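Local coordinates for protein aldehyde dehydrogenase (Burkholderia vietnamiensis, PDB 5KF0) that probably oxidises aldehydes to carboxylic acids with a nicotinamide cofactor and binds NADPH, at residues R66-Y71 / N205-A210; Q74-H79 / P174-G179; V81-E86 / A198-E203; E86-L91 / R112-F117. All coordinates share one frame; numbering follows the deposited sequence. Where two conformers were deposited one is given.

Contact 1 of 4, residues R66-Y71 / N205-A210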
loop_
_atom_site.group_PDB
_atom_site.type_symbol
_atom_site.label_atom_id
_atom_site.label_comp_id
_atom_site.label_asym_id
_atom_site.label_seq_id
_atom_site.Cartn_x
_atom_site.Cartn_y
_atom_site.Cartn_z
ATOM N N ARG A 66 19.034 12.323 11.286
ATOM C CA ARG A 66 18.599 11.973 9.937
ATOM C C ARG A 66 19.521 10.938 9.298
ATOM O O ARG A 66 19.078 10.131 8.472
ATOM C CB ARG A 66 18.537 13.238 9.077
ATOM C CG ARG A 66 18.098 13.016 7.643
ATOM C CD ARG A 66 18.034 14.325 6.858
ATOM N NE ARG A 66 19.334 14.767 6.348
ATOM C CZ ARG A 66 19.919 15.919 6.666
ATOM N NH1 ARG A 66 19.330 16.762 7.510
ATOM N NH2 ARG A 66 21.094 16.231 6.136
ATOM N N GLU A 67 20.791 10.936 9.667
ATOM C CA GLU A 67 21.749 10.015 9.067
ATOM C C GLU A 67 21.822 8.671 9.776
ATOM O O GLU A 67 22.446 7.745 9.248
ATOM C CB GLU A 67 23.133 10.666 9.028
ATOM C CG GLU A 67 23.161 11.855 8.077
ATOM C CD GLU A 67 24.504 12.529 7.998
ATOM O OE1 GLU A 67 25.340 12.314 8.897
ATOM O OE2 GLU A 67 24.721 13.282 7.026
ATOM N N LEU A 68 21.216 8.546 10.947
ATOM C CA LEU A 68 21.187 7.281 11.664
ATOM C C LEU A 68 20.449 6.231 10.836
ATOM O O LEU A 68 19.271 6.437 10.501
ATOM C CB LEU A 68 20.500 7.484 13.009
ATOM C CG LEU A 68 20.883 6.629 14.211
ATOM C CD1 LEU A 68 22.358 6.815 14.523
ATOM C CD2 LEU A 68 20.019 7.033 15.398
ATOM N N PRO A 69 21.076 5.105 10.500
ATOM C CA PRO A 69 20.378 4.095 9.693
ATOM C C PRO A 69 19.216 3.475 10.450
ATOM O O PRO A 69 19.169 3.462 11.680
ATOM C CB PRO A 69 21.457 3.044 9.402
ATOM C CG PRO A 69 22.745 3.691 9.746
ATOM C CD PRO A 69 22.465 4.709 10.798
ATOM N N ALA A 70 18.263 2.936 9.679
ATOM C CA ALA A 70 17.046 2.378 10.271
ATOM C C ALA A 70 17.352 1.341 11.346
ATOM O O ALA A 70 16.724 1.346 12.412
ATOM C CB ALA A 70 16.158 1.771 9.179
ATOM N N TYR A 71 18.319 0.447 11.094
ATOM C CA TYR A 71 18.579 -0.613 12.066
ATOM C C TYR A 71 19.174 -0.057 13.362
ATOM O O TYR A 71 19.003 -0.667 14.427
ATOM C CB TYR A 71 19.476 -1.706 11.467
ATOM C CG TYR A 71 20.862 -1.225 11.093
ATOM C CD1 TYR A 71 21.893 -1.239 12.018
ATOM C CD2 TYR A 71 21.125 -0.739 9.818
ATOM C CE1 TYR A 71 23.163 -0.789 11.673
ATOM C CE2 TYR A 71 22.390 -0.287 9.473
ATOM C CZ TYR A 71 23.393 -0.303 10.409
ATOM O OH TYR A 71 24.661 0.144 10.079
ATOM N N ASN A 205 23.374 5.167 22.340
ATOM C CA ASN A 205 24.316 5.887 21.504
ATOM C C ASN A 205 23.689 6.993 20.683
ATOM O O ASN A 205 24.287 7.399 19.680
ATOM C CB ASN A 205 25.021 4.905 20.566
ATOM C CG ASN A 205 26.440 4.678 20.966
ATOM O OD1 ASN A 205 27.292 4.359 20.139
ATOM N ND2 ASN A 205 26.716 4.852 22.256
ATOM N N LEU A 206 22.526 7.498 21.064
ATOM C CA LEU A 206 21.892 8.538 20.268
ATOM C C LEU A 206 22.782 9.774 20.193
ATOM O O LEU A 206 23.464 10.109 21.172
ATOM C CB LEU A 206 20.549 8.926 20.880
ATOM C CG LEU A 206 19.422 7.927 20.680
ATOM C CD1 LEU A 206 18.279 8.256 21.637
ATOM C CD2 LEU A 206 18.958 7.973 19.226
ATOM N N PRO A 207 22.785 10.487 19.064
ATOM C CA PRO A 207 23.544 11.743 18.979
ATOM C C PRO A 207 23.086 12.722 20.051
ATOM O O PRO A 207 21.903 12.795 20.375
ATOM C CB PRO A 207 23.214 12.262 17.574
ATOM C CG PRO A 207 22.712 11.068 16.809
ATOM C CD PRO A 207 22.078 10.159 17.816
ATOM N N LYS A 208 24.035 13.483 20.602
ATOM C CA LYS A 208 23.683 14.470 21.608
ATOM C C LYS A 208 22.743 15.514 21.023
ATOM O O LYS A 208 22.969 16.034 19.920
ATOM C CB LYS A 208 24.937 15.143 22.166
ATOM C CG LYS A 208 25.721 14.249 23.109
ATOM C CD LYS A 208 24.804 13.369 23.956
ATOM C CE LYS A 208 25.539 12.685 25.107
ATOM N NZ LYS A 208 25.983 11.305 24.781
ATOM N N GLY A 209 21.664 15.797 21.761
ATOM C CA GLY A 209 20.579 16.626 21.286
ATOM C C GLY A 209 19.412 15.859 20.695
ATOM O O GLY A 209 18.394 16.477 20.357
ATOM N N ALA A 210 19.535 14.536 20.544
ATOM C CA ALA A 210 18.401 13.743 20.075
ATOM C C ALA A 210 17.194 13.895 20.986
ATOM O O ALA A 210 16.054 13.867 20.506
ATOM C CB ALA A 210 18.784 12.262 19.976
#

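Contact 2 of 4, residues Q74-H79 / P174-G179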
loop_
_atom_site.group_PDB
_atom_site.type_symbol
_atom_site.label_atom_id
_atom_site.label_comp_id
_atom_site.label_asym_id
_atom_site.label_seq_id
_atom_site.Cartn_x
_atom_site.Cartn_y
_atom_site.Cartn_z
ATOM N N GLN A 74 16.125 1.255 15.236
ATOM C CA GLN A 74 15.488 0.075 15.810
ATOM C C GLN A 74 16.226 -0.410 17.055
ATOM O O GLN A 74 15.597 -0.793 18.052
ATOM C CB GLN A 74 15.427 -1.036 14.765
ATOM C CG GLN A 74 14.692 -2.276 15.265
ATOM C CD GLN A 74 14.671 -3.389 14.236
ATOM O OE1 GLN A 74 15.715 -3.871 13.810
ATOM N NE2 GLN A 74 13.475 -3.795 13.824
ATOM N N ALA A 75 17.567 -0.422 17.015
ATOM C CA ALA A 75 18.327 -0.915 18.159
ATOM C C ALA A 75 18.099 -0.053 19.393
ATOM O O ALA A 75 18.056 -0.567 20.519
ATOM C CB ALA A 75 19.817 -0.970 17.814
ATOM N N VAL A 76 17.979 1.266 19.203
ATOM C CA VAL A 76 17.664 2.159 20.318
ATOM C C VAL A 76 16.316 1.787 20.914
ATOM O O VAL A 76 16.169 1.661 22.136
ATOM C CB VAL A 76 17.690 3.628 19.853
ATOM C CG1 VAL A 76 17.069 4.522 20.909
ATOM C CG2 VAL A 76 19.131 4.067 19.561
ATOM N N LEU A 77 15.317 1.578 20.055
ATOM C CA LEU A 77 13.986 1.216 20.541
ATOM C C LEU A 77 14.003 -0.135 21.251
ATOM O O LEU A 77 13.346 -0.309 22.288
ATOM C CB LEU A 77 12.995 1.212 19.373
ATOM C CG LEU A 77 12.737 2.631 18.838
ATOM C CD1 LEU A 77 12.193 2.610 17.400
ATOM C CD2 LEU A 77 11.794 3.390 19.765
ATOM N N ASP A 78 14.760 -1.096 20.713
ATOM C CA ASP A 78 14.853 -2.410 21.343
ATOM C C ASP A 78 15.518 -2.327 22.708
ATOM O O ASP A 78 15.148 -3.071 23.624
ATOM C CB ASP A 78 15.636 -3.380 20.461
ATOM C CG ASP A 78 14.910 -3.723 19.185
ATOM O OD1 ASP A 78 13.664 -3.602 19.154
ATOM O OD2 ASP A 78 15.588 -4.126 18.214
ATOM N N HIS A 79 16.531 -1.456 22.854
ATOM C CA HIS A 79 17.137 -1.250 24.165
ATOM C C HIS A 79 16.108 -0.767 25.175
ATOM O O HIS A 79 16.088 -1.228 26.324
ATOM C CB HIS A 79 18.272 -0.233 24.095
ATOM C CG HIS A 79 18.921 0.019 25.422
ATOM N ND1 HIS A 79 19.819 -0.859 25.989
ATOM C CD2 HIS A 79 18.787 1.041 26.303
ATOM C CE1 HIS A 79 20.217 -0.386 27.158
ATOM N NE2 HIS A 79 19.613 0.768 27.368
ATOM N N PRO A 174 7.682 6.895 18.076
ATOM C CA PRO A 174 7.686 7.202 16.630
ATOM C C PRO A 174 8.715 8.246 16.252
ATOM O O PRO A 174 9.274 8.178 15.146
ATOM C CB PRO A 174 6.265 7.706 16.349
ATOM C CG PRO A 174 5.494 7.560 17.605
ATOM C CD PRO A 174 6.392 7.202 18.728
ATOM N N ALA A 175 8.995 9.211 17.133
ATOM C CA ALA A 175 10.024 10.193 16.822
ATOM C C ALA A 175 11.367 9.513 16.614
ATOM O O ALA A 175 12.100 9.847 15.675
ATOM C CB ALA A 175 10.117 11.235 17.938
ATOM N N LEU A 176 11.706 8.548 17.478
ATOM C CA LEU A 176 12.964 7.816 17.314
ATOM C C LEU A 176 12.950 6.979 16.041
ATOM O O LEU A 176 13.950 6.935 15.303
ATOM C CB LEU A 176 13.212 6.930 18.538
ATOM C CG LEU A 176 13.439 7.700 19.845
ATOM C CD1 LEU A 176 13.295 6.767 21.040
ATOM C CD2 LEU A 176 14.813 8.349 19.846
ATOM N N ALA A 177 11.817 6.323 15.755
ATOM C CA ALA A 177 11.694 5.547 14.527
ATOM C C ALA A 177 11.862 6.432 13.303
ATOM O O ALA A 177 12.488 6.025 12.312
ATOM C CB ALA A 177 10.333 4.847 14.478
ATOM N N ALA A 178 11.300 7.643 13.350
ATOM C CA ALA A 178 11.325 8.550 12.206
ATOM C C ALA A 178 12.631 9.316 12.083
ATOM O O ALA A 178 12.912 9.852 11.007
ATOM C CB ALA A 178 10.178 9.559 12.298
ATOM N N GLY A 179 13.419 9.394 13.150
ATOM C CA GLY A 179 14.669 10.125 13.111
ATOM C C GLY A 179 14.582 11.585 13.492
ATOM O O GLY A 179 15.405 12.383 13.030
#

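Contact 3 of 4, residues V81-E86 / A198-E203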
loop_
_atom_site.group_PDB
_atom_site.type_symbol
_atom_site.label_atom_id
_atom_site.label_comp_id
_atom_site.label_asym_id
_atom_site.label_seq_id
_atom_site.Cartn_x
_atom_site.Cartn_y
_atom_site.Cartn_z
ATOM N N VAL A 81 12.787 -1.267 25.048
ATOM C CA VAL A 81 11.899 -2.397 25.345
ATOM C C VAL A 81 12.521 -3.309 26.391
ATOM O O VAL A 81 11.873 -3.696 27.375
ATOM C CB VAL A 81 11.569 -3.178 24.062
ATOM C CG1 VAL A 81 10.862 -4.502 24.410
ATOM C CG2 VAL A 81 10.707 -2.336 23.145
ATOM N N ALA A 82 13.787 -3.679 26.187
ATOM C CA ALA A 82 14.445 -4.591 27.118
ATOM C C ALA A 82 14.540 -3.990 28.514
ATOM O O ALA A 82 14.326 -4.686 29.515
ATOM C CB ALA A 82 15.838 -4.953 26.608
ATOM N N ARG A 83 14.874 -2.701 28.604
ATOM C CA ARG A 83 15.056 -2.085 29.913
ATOM C C ARG A 83 13.723 -1.835 30.607
ATOM O O ARG A 83 13.649 -1.923 31.839
ATOM C CB ARG A 83 15.861 -0.783 29.774
ATOM C CG ARG A 83 17.305 -0.996 29.296
ATOM C CD ARG A 83 18.240 -1.506 30.412
ATOM N NE ARG A 83 18.553 -0.422 31.334
ATOM C CZ ARG A 83 18.369 -0.462 32.653
ATOM N NH1 ARG A 83 17.902 -1.558 33.239
ATOM N NH2 ARG A 83 18.670 0.600 33.387
ATOM N N PHE A 84 12.665 -1.532 29.849
ATOM C CA PHE A 84 11.351 -1.369 30.469
ATOM C C PHE A 84 10.870 -2.690 31.059
ATOM O O PHE A 84 10.258 -2.718 32.134
ATOM C CB PHE A 84 10.328 -0.833 29.460
ATOM C CG PHE A 84 10.650 0.534 28.907
ATOM C CD1 PHE A 84 11.486 1.417 29.592
ATOM C CD2 PHE A 84 10.110 0.932 27.689
ATOM C CE1 PHE A 84 11.777 2.681 29.058
ATOM C CE2 PHE A 84 10.386 2.179 27.147
ATOM C CZ PHE A 84 11.210 3.061 27.833
ATOM N N ARG A 85 11.147 -3.798 30.373
ATOM C CA ARG A 85 10.836 -5.107 30.941
ATOM C C ARG A 85 11.638 -5.362 32.210
ATOM O O ARG A 85 11.103 -5.871 33.204
ATOM C CB ARG A 85 11.112 -6.204 29.917
ATOM C CG ARG A 85 10.122 -6.233 28.775
ATOM C CD ARG A 85 10.556 -7.208 27.700
ATOM N NE ARG A 85 9.481 -7.402 26.735
ATOM C CZ ARG A 85 9.660 -7.866 25.508
ATOM N NH1 ARG A 85 10.878 -8.181 25.094
ATOM N NH2 ARG A 85 8.621 -8.007 24.698
ATOM N N GLU A 86 12.927 -5.011 32.196
ATOM C CA GLU A 86 13.755 -5.188 33.389
ATOM C C GLU A 86 13.244 -4.353 34.556
ATOM O O GLU A 86 13.311 -4.786 35.714
ATOM C CB GLU A 86 15.209 -4.822 33.089
ATOM C CG GLU A 86 15.951 -5.845 32.247
ATOM C CD GLU A 86 17.380 -5.429 31.944
ATOM O OE1 GLU A 86 17.825 -4.379 32.460
ATOM O OE2 GLU A 86 18.057 -6.158 31.187
ATOM N N ALA A 198 13.592 8.762 29.984
ATOM C CA ALA A 198 14.772 9.538 29.599
ATOM C C ALA A 198 16.063 8.887 30.079
ATOM O O ALA A 198 17.063 8.864 29.349
ATOM C CB ALA A 198 14.659 10.964 30.146
ATOM N N GLU A 199 16.070 8.366 31.312
ATOM C CA GLU A 199 17.269 7.711 31.833
ATOM C C GLU A 199 17.652 6.508 30.976
ATOM O O GLU A 199 18.836 6.277 30.701
ATOM C CB GLU A 199 17.025 7.281 33.278
ATOM C CG GLU A 199 18.208 6.608 33.944
ATOM C CD GLU A 199 17.790 5.850 35.197
ATOM O OE1 GLU A 199 18.448 4.848 35.533
ATOM O OE2 GLU A 199 16.787 6.246 35.829
ATOM N N VAL A 200 16.651 5.736 30.545
ATOM C CA VAL A 200 16.896 4.588 29.676
ATOM C C VAL A 200 17.451 5.042 28.328
ATOM O O VAL A 200 18.428 4.476 27.818
ATOM C CB VAL A 200 15.608 3.761 29.525
ATOM C CG1 VAL A 200 15.749 2.724 28.414
ATOM C CG2 VAL A 200 15.290 3.074 30.854
ATOM N N LEU A 201 16.842 6.073 27.727
ATOM C CA LEU A 201 17.357 6.605 26.464
ATOM C C LEU A 201 18.771 7.145 26.608
ATOM O O LEU A 201 19.561 7.074 25.657
ATOM C CB LEU A 201 16.436 7.709 25.939
ATOM C CG LEU A 201 15.157 7.247 25.264
ATOM C CD1 LEU A 201 14.247 8.446 25.032
ATOM C CD2 LEU A 201 15.513 6.563 23.949
ATOM N N ALA A 202 19.113 7.683 27.782
ATOM C CA ALA A 202 20.447 8.227 28.002
ATOM C C ALA A 202 21.525 7.153 27.977
ATOM O O ALA A 202 22.706 7.483 27.806
ATOM C CB ALA A 202 20.486 8.978 29.331
ATOM N N GLU A 203 21.144 5.883 28.132
ATOM C CA GLU A 203 22.074 4.767 28.031
ATOM C C GLU A 203 22.452 4.433 26.595
ATOM O O GLU A 203 23.396 3.660 26.393
ATOM C CB GLU A 203 21.469 3.520 28.688
ATOM C CG GLU A 203 21.088 3.713 30.159
ATOM C CD GLU A 203 20.297 2.543 30.730
ATOM O OE1 GLU A 203 19.889 1.645 29.963
ATOM O OE2 GLU A 203 20.079 2.523 31.961
#

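Contact 4 of 4, residues E86-L91 / R112-F117. With ACT (acetate ion), chain H.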
loop_
_atom_site.group_PDB
_atom_site.type_symbol
_atom_site.label_atom_id
_atom_site.label_comp_id
_atom_site.label_asym_id
_atom_site.label_seq_id
_atom_site.Cartn_x
_atom_site.Cartn_y
_atom_site.Cartn_z
ATOM N N GLU A 86 12.927 -5.011 32.196
ATOM C CA GLU A 86 13.755 -5.188 33.389
ATOM C C GLU A 86 13.244 -4.353 34.556
ATOM O O GLU A 86 13.311 -4.786 35.714
ATOM C CB GLU A 86 15.209 -4.822 33.089
ATOM C CG GLU A 86 15.951 -5.845 32.247
ATOM C CD GLU A 86 17.380 -5.429 31.944
ATOM O OE1 GLU A 86 17.825 -4.379 32.460
ATOM O OE2 GLU A 86 18.057 -6.158 31.187
ATOM N N ARG A 87 12.733 -3.156 34.274
ATOM C CA ARG A 87 12.338 -2.197 35.298
ATOM C C ARG A 87 10.822 -2.113 35.444
ATOM O O ARG A 87 10.288 -1.090 35.881
ATOM C CB ARG A 87 12.941 -0.829 34.979
ATOM C CG ARG A 87 14.473 -0.878 34.935
ATOM C CD ARG A 87 15.100 0.443 34.503
ATOM N NE ARG A 87 14.924 1.485 35.506
ATOM C CZ ARG A 87 15.563 2.649 35.488
ATOM N NH1 ARG A 87 16.429 2.917 34.522
ATOM N NH2 ARG A 87 15.350 3.540 36.450
ATOM N N PHE A 88 10.133 -3.210 35.108
ATOM C CA PHE A 88 8.674 -3.215 35.019
ATOM C C PHE A 88 8.029 -2.791 36.334
ATOM O O PHE A 88 7.163 -1.905 36.358
ATOM C CB PHE A 88 8.208 -4.613 34.607
ATOM C CG PHE A 88 6.737 -4.715 34.331
ATOM C CD1 PHE A 88 6.254 -4.603 33.038
ATOM C CD2 PHE A 88 5.838 -4.941 35.363
ATOM C CE1 PHE A 88 4.895 -4.700 32.778
ATOM C CE2 PHE A 88 4.478 -5.048 35.109
ATOM C CZ PHE A 88 4.007 -4.920 33.825
ATOM N N ASP A 89 8.436 -3.418 37.443
ATOM C CA ASP A 89 7.822 -3.104 38.733
ATOM C C ASP A 89 8.162 -1.695 39.195
ATOM O O ASP A 89 7.333 -1.041 39.840
ATOM C CB ASP A 89 8.255 -4.126 39.781
ATOM C CG ASP A 89 7.780 -5.533 39.456
ATOM O OD1 ASP A 89 6.679 -5.680 38.910
ATOM O OD2 ASP A 89 8.512 -6.501 39.756
ATOM N N GLU A 90 9.363 -1.211 38.876
ATOM C CA GLU A 90 9.726 0.158 39.219
ATOM C C GLU A 90 8.835 1.153 38.487
ATOM O O GLU A 90 8.312 2.104 39.089
ATOM C CB GLU A 90 11.199 0.398 38.891
ATOM C CG GLU A 90 11.648 1.836 39.033
ATOM C CD GLU A 90 13.056 2.047 38.504
ATOM O OE1 GLU A 90 13.696 1.058 38.076
ATOM O OE2 GLU A 90 13.522 3.204 38.512
ATOM N N LEU A 91 8.654 0.947 37.178
ATOM C CA LEU A 91 7.790 1.830 36.398
ATOM C C LEU A 91 6.358 1.789 36.909
ATOM O O LEU A 91 5.701 2.835 37.024
ATOM C CB LEU A 91 7.850 1.435 34.920
ATOM C CG LEU A 91 9.147 1.877 34.237
ATOM C CD1 LEU A 91 9.411 1.047 32.987
ATOM C CD2 LEU A 91 9.092 3.364 33.908
ATOM N N ARG A 112 1.575 -1.667 28.138
ATOM C CA ARG A 112 1.273 -0.882 26.940
ATOM C C ARG A 112 2.480 -0.074 26.485
ATOM O O ARG A 112 2.740 0.057 25.281
ATOM C CB ARG A 112 0.097 0.054 27.222
ATOM C CG ARG A 112 -1.222 -0.654 27.462
ATOM C CD ARG A 112 -1.901 -1.024 26.153
ATOM N NE ARG A 112 -2.188 0.155 25.335
ATOM C CZ ARG A 112 -3.191 0.997 25.559
ATOM N NH1 ARG A 112 -4.020 0.789 26.576
ATOM N NH2 ARG A 112 -3.367 2.053 24.771
ATOM N N LEU A 113 3.215 0.502 27.442
ATOM C CA LEU A 113 4.440 1.239 27.127
ATOM C C LEU A 113 5.395 0.365 26.325
ATOM O O LEU A 113 5.962 0.793 25.314
ATOM C CB LEU A 113 5.111 1.699 28.429
ATOM C CG LEU A 113 6.595 2.112 28.357
ATOM C CD1 LEU A 113 6.779 3.404 27.553
ATOM C CD2 LEU A 113 7.207 2.264 29.755
ATOM N N ILE A 114 5.587 -0.873 26.786
ATOM C CA ILE A 114 6.435 -1.828 26.080
ATOM C C ILE A 114 5.851 -2.158 24.709
ATOM O O ILE A 114 6.574 -2.176 23.704
ATOM C CB ILE A 114 6.635 -3.091 26.938
ATOM C CG1 ILE A 114 7.479 -2.753 28.162
ATOM C CG2 ILE A 114 7.304 -4.186 26.119
ATOM C CD1 ILE A 114 7.300 -3.725 29.330
ATOM N N ASP A 115 4.534 -2.406 24.645
ATOM C CA ASP A 115 3.857 -2.671 23.375
ATOM C C ASP A 115 4.094 -1.541 22.379
ATOM O O ASP A 115 4.389 -1.780 21.202
ATOM C CB ASP A 115 2.342 -2.838 23.583
ATOM C CG ASP A 115 1.947 -4.153 24.265
ATOM O OD1 ASP A 115 2.760 -5.094 24.345
ATOM O OD2 ASP A 115 0.778 -4.235 24.712
ATOM N N THR A 116 3.950 -0.294 22.835
ATOM C CA THR A 116 4.082 0.852 21.939
ATOM C C THR A 116 5.501 0.966 21.391
ATOM O O THR A 116 5.694 1.182 20.187
ATOM C CB THR A 116 3.657 2.124 22.683
ATOM O OG1 THR A 116 2.281 2.000 23.065
ATOM C CG2 THR A 116 3.834 3.379 21.819
ATOM N N PHE A 117 6.512 0.805 22.250
ATOM C CA PHE A 117 7.886 0.813 21.750
ATOM C C PHE A 117 8.169 -0.366 20.832
ATOM O O PHE A 117 8.956 -0.231 19.882
ATOM C CB PHE A 117 8.882 0.836 22.918
ATOM C CG PHE A 117 9.209 2.226 23.384
ATOM C CD1 PHE A 117 8.282 2.964 24.116
ATOM C CD2 PHE A 117 10.438 2.802 23.089
ATOM C CE1 PHE A 117 8.578 4.270 24.528
ATOM C CE2 PHE A 117 10.744 4.101 23.513
ATOM C CZ PHE A 117 9.811 4.827 24.231
HETATM C C ACT H . -5.517 5.107 25.642
HETATM O O ACT H . -5.749 3.973 26.155
HETATM O OXT ACT H . -4.346 5.339 25.264
HETATM C CH3 ACT H . -6.575 6.150 25.470
#

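Contact 1 of 4, residues R66-Y71 / N205-A210
Leu68 reaches with one methyl, CD2, into the corner made by Leu206 and Pro207. Its CD2 lies 4.1 Å from CD2 of Leu206, methyl against methyl, and 4.5 Å from the ring carbon CD of Pro207, a looser touch. The two leucine side chains cross at about a right angle. In Leu68, CG stands roughly anti to the backbone N (chi1 -150°), and this torsion places CD2 against the loop 205-210. Leu68 and Pro207 each have a second conformer, so these values hold for the one described. Leu206 does not point straight across from its backbone; the end of its side chain closes the distance. The contact is wholly apolar and small, and both leucines are buried. Behind Pro207 the loop folds into a type II beta turn from Pro207 to Ala210, closed by Ala210 N to Pro207 O at 2.9 Å. Asn20 also binds this turn, its OD1 accepting from Gly209 N. Leu68 sits in the short break between helix 62-67 and helix 70-86, with Pro69 as N-cap of the second. The loop it meets joins helix 192-202 to strand 211-213, an edge strand of its sheet within this chain, while Met65 of helix 62-67 packs on Leu206 and Pro207.

Contact 2 of 4, residues Q74-H79 / P174-G179
Leu77 and Leu176 meet where two helices of the aldehyde dehydrogenase fold pack nearly antiparallel: helix 70-86 lies against helix 164-178, whose C-terminal end is met here. The local axes come within 9.4 Å and their directions differ by 153°. The tight part is the leucine pair. CD2 of Leu77 sits 3.9 Å from CD1 of Leu176 and 4.0 Å from its CB, so that methyl sits over CB and CD1 of Leu176, the two chains crossing obliquely. The other branch of Leu77, CD1, goes to the next residue and rests 4.1 Å from the CB of Ala177 and equally far from the backbone N of Ala177. Both leucines carry CG beside the backbone N and anti to the carbonyl carbon (chi1 -69° and -65°), which sends their branches into the interface. Phe117, Ala120 and Ser121 of helix 103-123 also pack on Leu77.

Val76 is looser, with CG1 4.4 Å from CD1 of Leu176. Away from the interface, Ala75 is exposed, and Asp78, partly exposed, is held by a salt bridge to Arg118 of a neighbouring subunit and by a hydrogen bond to Ser121 of its own chain. Past the interface helix 164-178 ends in a Schellman motif with Gly179, at positive phi, as its C-prime residue: Cys180 N bonds to Ala175 O, and the bond from Gly179 N to Leu176 O is weak, at 3.3 Å.

Contact 3 of 4, residues V81-E86 / A198-E203
Arg83 and Glu203 face each other side-on, guanidinium and carboxylate nearly coplanar with only 11° between their planes. NE gives its hydrogen to OE1 of Glu203 at 2.8 Å, and NH2 gives one to OE2, also at 2.8 Å. Each oxygen uses its syn lone pair and both bonds are close to straight, 165° and 161°, so this paired salt bridge fixes the rotation of both flat groups. The arginine chain gets there by bending at chi2 and chi3, whereas the Glu203 chain runs extended beyond CG and crosses it at about a right angle. The third nitrogen, NH1, turns back within its own helix to OE1 of Glu86 at 2.9 Å, making a three-residue network. Beneath the charges lies Val200: its CG1 is 3.8 Å from CB of Arg83, and its CG2 approaches the Phe84 ring obliquely, 4.0 Å from CE1. The apolar layer is buried; the carboxylate of Glu203 is at the exposed margin. OE1 of Glu203 also takes a hydrogen bond from His79, one turn earlier on helix 70-86. That helix packs on helix 192-202 with one flank and on helix 103-123 with another, Phe84 reaching both, while helix 192-202 has strand 211-213 and Tyr17 of strand 13-18 against it.

Contact 4 of 4, residues E86-L91 / R112-F117
Helix 88-99 begins here and packs on helix 103-123, the next helix in the chain, as part of the helical layer of the aldehyde dehydrogenase fold. Two apolar pairs carry the contact. CD1 of Ile114 comes up to the edge of the Phe88 ring, near its plane, 4.0 Å from CD1 of the phenylalanine, and the two side chains cross at about a right angle. Phe88 has CG anti to the backbone N (chi1 -174°), which swings the ring to that methyl although its CB does not point straight across. One turn on, CD1 of Leu91 meets CD2 of Leu113 at 4.1 Å, again with the chains crossing near a right angle. Val110 touches both Phe88 and Leu91, extending the patch along helix 103-123.

Beyond the apolar pairs, one of two conformers of Arg112 forms a salt bridge to Asp450 through NE and weak, doubtful hydrogen bonds through NH2 to an acetate, probably from the crystallisation liquor, that Arg448 also binds. At the start of helix 88-99 the N-cap residue Arg87 grips Glu90 side-on, its NE reaching OE1 at 2.9 Å from above the carboxylate plane, while NH2 bonds OE2 at 2.8 Å with a nearly straight angle of 172°.

How the contacts relate
Contacts 1, 2 and 3 follow helix 70-86 from the break just before it to its last turns, and contact 4 takes up the next helix. Contacts 1, 2 and 4 are chiefly buried and apolar across their segments; contact 3 alone adds a salt bridge, at its exposed margin. Contacts 1, 2 and 3 join through Leu206, which packs on Val76, Leu176 and Leu201. Phe117 ties 112-117 to both 74-79 and 81-86, touching Leu77 and Val81. Contacts 3 and 4 are linked by the salt bridge from Arg87 NH1 to Glu199 OE1 at 3.0 Å; Glu86 belongs to both ranges but makes its own salt bridge to Arg83.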